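Uncharacterized esterase YxiM (Bacillus subtilis, PDB 2O14) probably hydrolyses ester bonds, as a member of the GDSL lipolytic family, and has a galactose-binding-like domain that holds a manganese ion in the crystal. Local coordinates at residues D19-R33 / D54-V67. Sequence-based numbering, arbitrary orientation.
Sequences DFGSGSMEPGYIGVR and DVAASGAGVKSDAV. With MN (manganese (II) ion), chain B.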
loop_
_atom_site.group_PDB
_atom_site.type_symbol
_atom_site.label_atom_id
_atom_site.label_comp_id
_atom_site.label_asym_id
_atom_site.label_seq_id
_atom_site.Cartn_x
_atom_site.Cartn_y
_atom_site.Cartn_z
ATOM N N ASP A 19 1.678 24.116 3.795
ATOM C CA ASP A 19 1.653 24.334 2.351
ATOM C C ASP A 19 3.112 24.488 1.928
ATOM O O ASP A 19 3.713 25.543 2.110
ATOM C CB ASP A 19 0.853 25.603 2.013
ATOM C CG ASP A 19 1.032 26.048 0.565
ATOM O OD1 ASP A 19 1.372 25.197 -0.277
ATOM O OD2 ASP A 19 0.824 27.245 0.262
ATOM N N PHE A 20 3.674 23.422 1.375
ATOM C CA PHE A 20 5.072 23.403 0.953
ATOM C C PHE A 20 5.341 24.111 -0.369
ATOM O O PHE A 20 4.582 23.977 -1.326
ATOM C CB PHE A 20 5.544 21.955 0.870
ATOM C CG PHE A 20 5.542 21.247 2.198
ATOM C CD1 PHE A 20 6.623 21.376 3.075
ATOM C CD2 PHE A 20 4.450 20.472 2.587
ATOM C CE1 PHE A 20 6.615 20.743 4.322
ATOM C CE2 PHE A 20 4.430 19.831 3.833
ATOM C CZ PHE A 20 5.516 19.969 4.701
ATOM N N GLY A 21 6.443 24.853 -0.414
ATOM C CA GLY A 21 6.805 25.577 -1.620
ATOM C C GLY A 21 7.016 27.051 -1.336
ATOM O O GLY A 21 6.689 27.525 -0.251
ATOM N N SER A 22 7.548 27.783 -2.311
ATOM C CA SER A 22 7.795 29.211 -2.127
ATOM C C SER A 22 7.006 30.126 -3.065
ATOM O O SER A 22 7.104 31.343 -2.961
ATOM C CB SER A 22 9.292 29.502 -2.287
ATOM O OG SER A 22 9.748 29.111 -3.574
ATOM N N GLY A 23 6.223 29.553 -3.973
ATOM C CA GLY A 23 5.482 30.379 -4.908
ATOM C C GLY A 23 4.303 31.137 -4.323
ATOM O O GLY A 23 4.199 32.357 -4.467
ATOM N N SER A 24 3.409 30.404 -3.668
ATOM C CA SER A 24 2.219 30.987 -3.061
ATOM C C SER A 24 1.931 30.319 -1.710
ATOM O O SER A 24 2.233 29.140 -1.511
ATOM C CB SER A 24 1.024 30.806 -4.014
ATOM O OG SER A 24 -0.138 31.489 -3.564
HETATM N N MSE A 25 1.371 31.090 -0.783
HETATM C CA MSE A 25 1.014 30.592 0.542
HETATM C C MSE A 25 -0.497 30.760 0.690
HETATM O O MSE A 25 -1.015 31.877 0.665
HETATM C CB MSE A 25 1.753 31.376 1.634
HETATM C CG MSE A 25 3.246 31.033 1.774
HETATM SE SE MSE A 25 4.435 31.635 0.327
HETATM C CE MSE A 25 5.270 33.151 1.209
ATOM N N GLU A 26 -1.199 29.642 0.839
ATOM C CA GLU A 26 -2.650 29.664 0.950
ATOM C C GLU A 26 -3.152 29.806 2.383
ATOM O O GLU A 26 -2.560 29.265 3.320
ATOM C CB GLU A 26 -3.240 28.401 0.321
ATOM C CG GLU A 26 -2.695 28.058 -1.067
ATOM C CD GLU A 26 -2.547 29.267 -1.980
ATOM O OE1 GLU A 26 -3.441 30.144 -1.988
ATOM O OE2 GLU A 26 -1.531 29.334 -2.709
ATOM N N PRO A 27 -4.266 30.531 2.568
ATOM C CA PRO A 27 -4.838 30.739 3.900
ATOM C C PRO A 27 -5.197 29.436 4.601
ATOM O O PRO A 27 -5.641 28.480 3.969
ATOM C CB PRO A 27 -6.055 31.618 3.617
ATOM C CG PRO A 27 -6.448 31.218 2.235
ATOM C CD PRO A 27 -5.125 31.125 1.529
ATOM N N GLY A 28 -4.990 29.410 5.914
ATOM C CA GLY A 28 -5.289 28.222 6.695
ATOM C C GLY A 28 -4.118 27.257 6.697
ATOM O O GLY A 28 -4.151 26.225 7.365
ATOM N N TYR A 29 -3.076 27.595 5.950
ATOM C CA TYR A 29 -1.895 26.749 5.856
ATOM C C TYR A 29 -0.650 27.501 6.277
ATOM O O TYR A 29 -0.536 28.703 6.050
ATOM C CB TYR A 29 -1.682 26.287 4.413
ATOM C CG TYR A 29 -2.594 25.188 3.937
ATOM C CD1 TYR A 29 -2.180 23.859 3.966
ATOM C CD2 TYR A 29 -3.855 25.476 3.420
ATOM C CE1 TYR A 29 -2.999 22.838 3.486
ATOM C CE2 TYR A 29 -4.684 24.467 2.938
ATOM C CZ TYR A 29 -4.247 23.149 2.973
ATOM O OH TYR A 29 -5.049 22.143 2.493
ATOM N N ILE A 30 0.284 26.788 6.896
ATOM C CA ILE A 30 1.548 27.394 7.274
ATOM C C ILE A 30 2.451 27.137 6.077
ATOM O O ILE A 30 2.644 25.983 5.673
ATOM C CB ILE A 30 2.180 26.722 8.501
ATOM C CG1 ILE A 30 1.373 27.053 9.754
ATOM C CG2 ILE A 30 3.628 27.184 8.651
ATOM C CD1 ILE A 30 1.918 26.386 10.999
ATOM N N GLY A 31 2.980 28.206 5.495
ATOM C CA GLY A 31 3.862 28.048 4.354
ATOM C C GLY A 31 5.210 27.526 4.816
ATOM O O GLY A 31 5.802 28.080 5.738
ATOM N N VAL A 32 5.687 26.450 4.198
ATOM C CA VAL A 32 6.982 25.882 4.551
ATOM C C VAL A 32 7.830 25.801 3.292
ATOM O O VAL A 32 7.486 25.125 2.317
ATOM C CB VAL A 32 6.855 24.482 5.169
ATOM C CG1 VAL A 32 8.227 24.002 5.631
ATOM C CG2 VAL A 32 5.884 24.513 6.331
ATOM N N ARG A 33 8.947 26.510 3.344
ATOM C CA ARG A 33 9.897 26.626 2.248
ATOM C C ARG A 33 11.038 25.623 2.469
ATOM O O ARG A 33 11.307 25.231 3.603
ATOM C CB ARG A 33 10.397 28.071 2.270
ATOM C CG ARG A 33 11.369 28.510 1.219
ATOM C CD ARG A 33 11.825 29.918 1.590
ATOM N NE ARG A 33 10.695 30.841 1.677
ATOM C CZ ARG A 33 10.308 31.643 0.690
ATOM N NH1 ARG A 33 10.968 31.643 -0.463
ATOM N NH2 ARG A 33 9.254 32.435 0.850
ATOM N N ASP A 54 12.905 24.067 -3.543
ATOM C CA ASP A 54 11.566 24.569 -3.845
ATOM C C ASP A 54 11.297 24.356 -5.328
ATOM O O ASP A 54 12.137 24.679 -6.160
ATOM C CB ASP A 54 11.456 26.065 -3.543
ATOM C CG ASP A 54 11.534 26.369 -2.068
ATOM O OD1 ASP A 54 10.877 25.648 -1.289
ATOM O OD2 ASP A 54 12.233 27.337 -1.694
ATOM N N VAL A 55 10.133 23.810 -5.664
ATOM C CA VAL A 55 9.810 23.590 -7.068
ATOM C C VAL A 55 8.350 23.894 -7.347
ATOM O O VAL A 55 7.496 23.823 -6.458
ATOM C CB VAL A 55 10.101 22.126 -7.511
ATOM C CG1 VAL A 55 11.589 21.810 -7.351
ATOM C CG2 VAL A 55 9.257 21.156 -6.701
ATOM N N ALA A 56 8.069 24.238 -8.596
ATOM C CA ALA A 56 6.712 24.536 -9.012
ATOM C C ALA A 56 5.946 23.225 -9.142
ATOM O O ALA A 56 6.545 22.158 -9.274
ATOM C CB ALA A 56 6.733 25.272 -10.353
ATOM N N ALA A 57 4.620 23.312 -9.073
ATOM C CA ALA A 57 3.752 22.147 -9.225
ATOM C C ALA A 57 2.610 22.551 -10.159
ATOM O O ALA A 57 2.266 23.732 -10.258
ATOM C CB ALA A 57 3.216 21.695 -7.876
ATOM N N SER A 58 2.023 21.565 -10.831
ATOM C CA SER A 58 0.960 21.791 -11.812
ATOM C C SER A 58 -0.466 22.054 -11.327
ATOM O O SER A 58 -1.330 22.372 -12.143
ATOM C CB SER A 58 0.912 20.602 -12.764
ATOM O OG SER A 58 0.523 19.432 -12.054
ATOM N N GLY A 59 -0.728 21.931 -10.028
ATOM C CA GLY A 59 -2.087 22.128 -9.548
ATOM C C GLY A 59 -2.498 23.501 -9.046
ATOM O O GLY A 59 -1.762 24.483 -9.161
ATOM N N ALA A 60 -3.700 23.559 -8.481
ATOM C CA ALA A 60 -4.251 24.799 -7.940
ATOM C C ALA A 60 -4.052 24.840 -6.431
ATOM O O ALA A 60 -3.848 23.806 -5.800
ATOM C CB ALA A 60 -5.741 24.893 -8.267
ATOM N N GLY A 61 -4.114 26.042 -5.862
ATOM C CA GLY A 61 -3.949 26.198 -4.427
ATOM C C GLY A 61 -2.616 25.665 -3.939
ATOM O O GLY A 61 -1.582 25.897 -4.564
ATOM N N VAL A 62 -2.631 24.942 -2.826
ATOM C CA VAL A 62 -1.397 24.393 -2.276
ATOM C C VAL A 62 -0.692 23.440 -3.243
ATOM O O VAL A 62 0.465 23.082 -3.036
ATOM C CB VAL A 62 -1.662 23.671 -0.938
ATOM C CG1 VAL A 62 -2.170 24.672 0.089
ATOM C CG2 VAL A 62 -2.669 22.551 -1.130
ATOM N N LYS A 63 -1.384 23.053 -4.311
ATOM C CA LYS A 63 -0.823 22.145 -5.309
ATOM C C LYS A 63 -0.054 22.886 -6.403
ATOM O O LYS A 63 0.490 22.264 -7.319
ATOM C CB LYS A 63 -1.941 21.312 -5.945
ATOM C CG LYS A 63 -2.637 20.389 -4.965
ATOM C CD LYS A 63 -3.645 19.505 -5.672
ATOM C CE LYS A 63 -4.357 18.592 -4.702
ATOM N NZ LYS A 63 -5.328 17.721 -5.424
ATOM N N SER A 64 -0.006 24.211 -6.299
ATOM C CA SER A 64 0.697 25.037 -7.276
ATOM C C SER A 64 2.209 25.052 -7.027
ATOM O O SER A 64 2.983 25.467 -7.888
ATOM C CB SER A 64 0.175 26.473 -7.219
ATOM O OG SER A 64 0.596 27.092 -6.014
ATOM N N ASP A 65 2.629 24.624 -5.842
ATOM C CA ASP A 65 4.055 24.602 -5.528
ATOM C C ASP A 65 4.403 23.450 -4.592
ATOM O O ASP A 65 3.511 22.812 -4.030
ATOM C CB ASP A 65 4.491 25.941 -4.917
ATOM C CG ASP A 65 3.678 26.330 -3.689
ATOM O OD1 ASP A 65 2.807 25.547 -3.258
ATOM O OD2 ASP A 65 3.914 27.427 -3.147
ATOM N N ALA A 66 5.696 23.188 -4.422
ATOM C CA ALA A 66 6.128 22.091 -3.567
ATOM C C ALA A 66 7.612 22.146 -3.251
ATOM O O ALA A 66 8.316 23.055 -3.677
ATOM C CB ALA A 66 5.805 20.760 -4.248
ATOM N N VAL A 67 8.066 21.170 -2.472
ATOM C CA VAL A 67 9.476 21.036 -2.134
ATOM C C VAL A 67 9.855 19.677 -2.697
ATOM O O VAL A 67 9.020 18.768 -2.748
ATOM C CB VAL A 67 9.736 21.014 -0.606
ATOM C CG1 VAL A 67 9.629 22.425 -0.030
ATOM C CG2 VAL A 67 8.755 20.079 0.072
HETATM MN MN MN B . 2.143 27.046 -1.622
HETATM O O HOH W 1 8.117 26.459 -4.459
HETATM O O HOH W 2 0.462 27.297 -2.955
HETATM O O HOH W 3 -1.552 29.009 -6.008
HETATM O O HOH W 4 3.780 27.113 0.054
#
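D19 and D65 clasp one manganese ion between them, in a metal site of the galactose-binding-like beta domain, away from the predicted catalytic residues. Both carboxylates are bidentate, their planes turned 48° apart. The D65 CG sits between its backbone N and carbonyl carbon (chi1 55°), which carries both carboxylate oxygens to the metal. Of these, D65 OD1 lies 2.3 Å from the manganese; D19 reaches it with CG anti to the backbone N. The backbone O of S24 binds the ion at 2.1 Å, and two waters complete a seven-atom shell. The loop that follows strand 15-20 is further tied to D65, since S24 N donates to OD2 in a nearly straight bond from above the carboxylate plane. E26 forms a second shell: its N bonds to D19 OD2 on the anti side, while its bent side chain brings OE2 to the S24 hydroxyl and to one metal-bound water, which also donates to G61 O. These bonds probably fix the orientation of the D19 carboxylate and of the bound water. V62 CG1 is wedged between the D19 carboxylate and one face of the Y29 ring, the valine CB lying 3.5 Å from D19 OD1. The same valine meets the aliphatic part of E26 and makes a CH-pi contact with Y29, CG1 standing 3.6 Å from the ring centroid and only 4° off the ring normal.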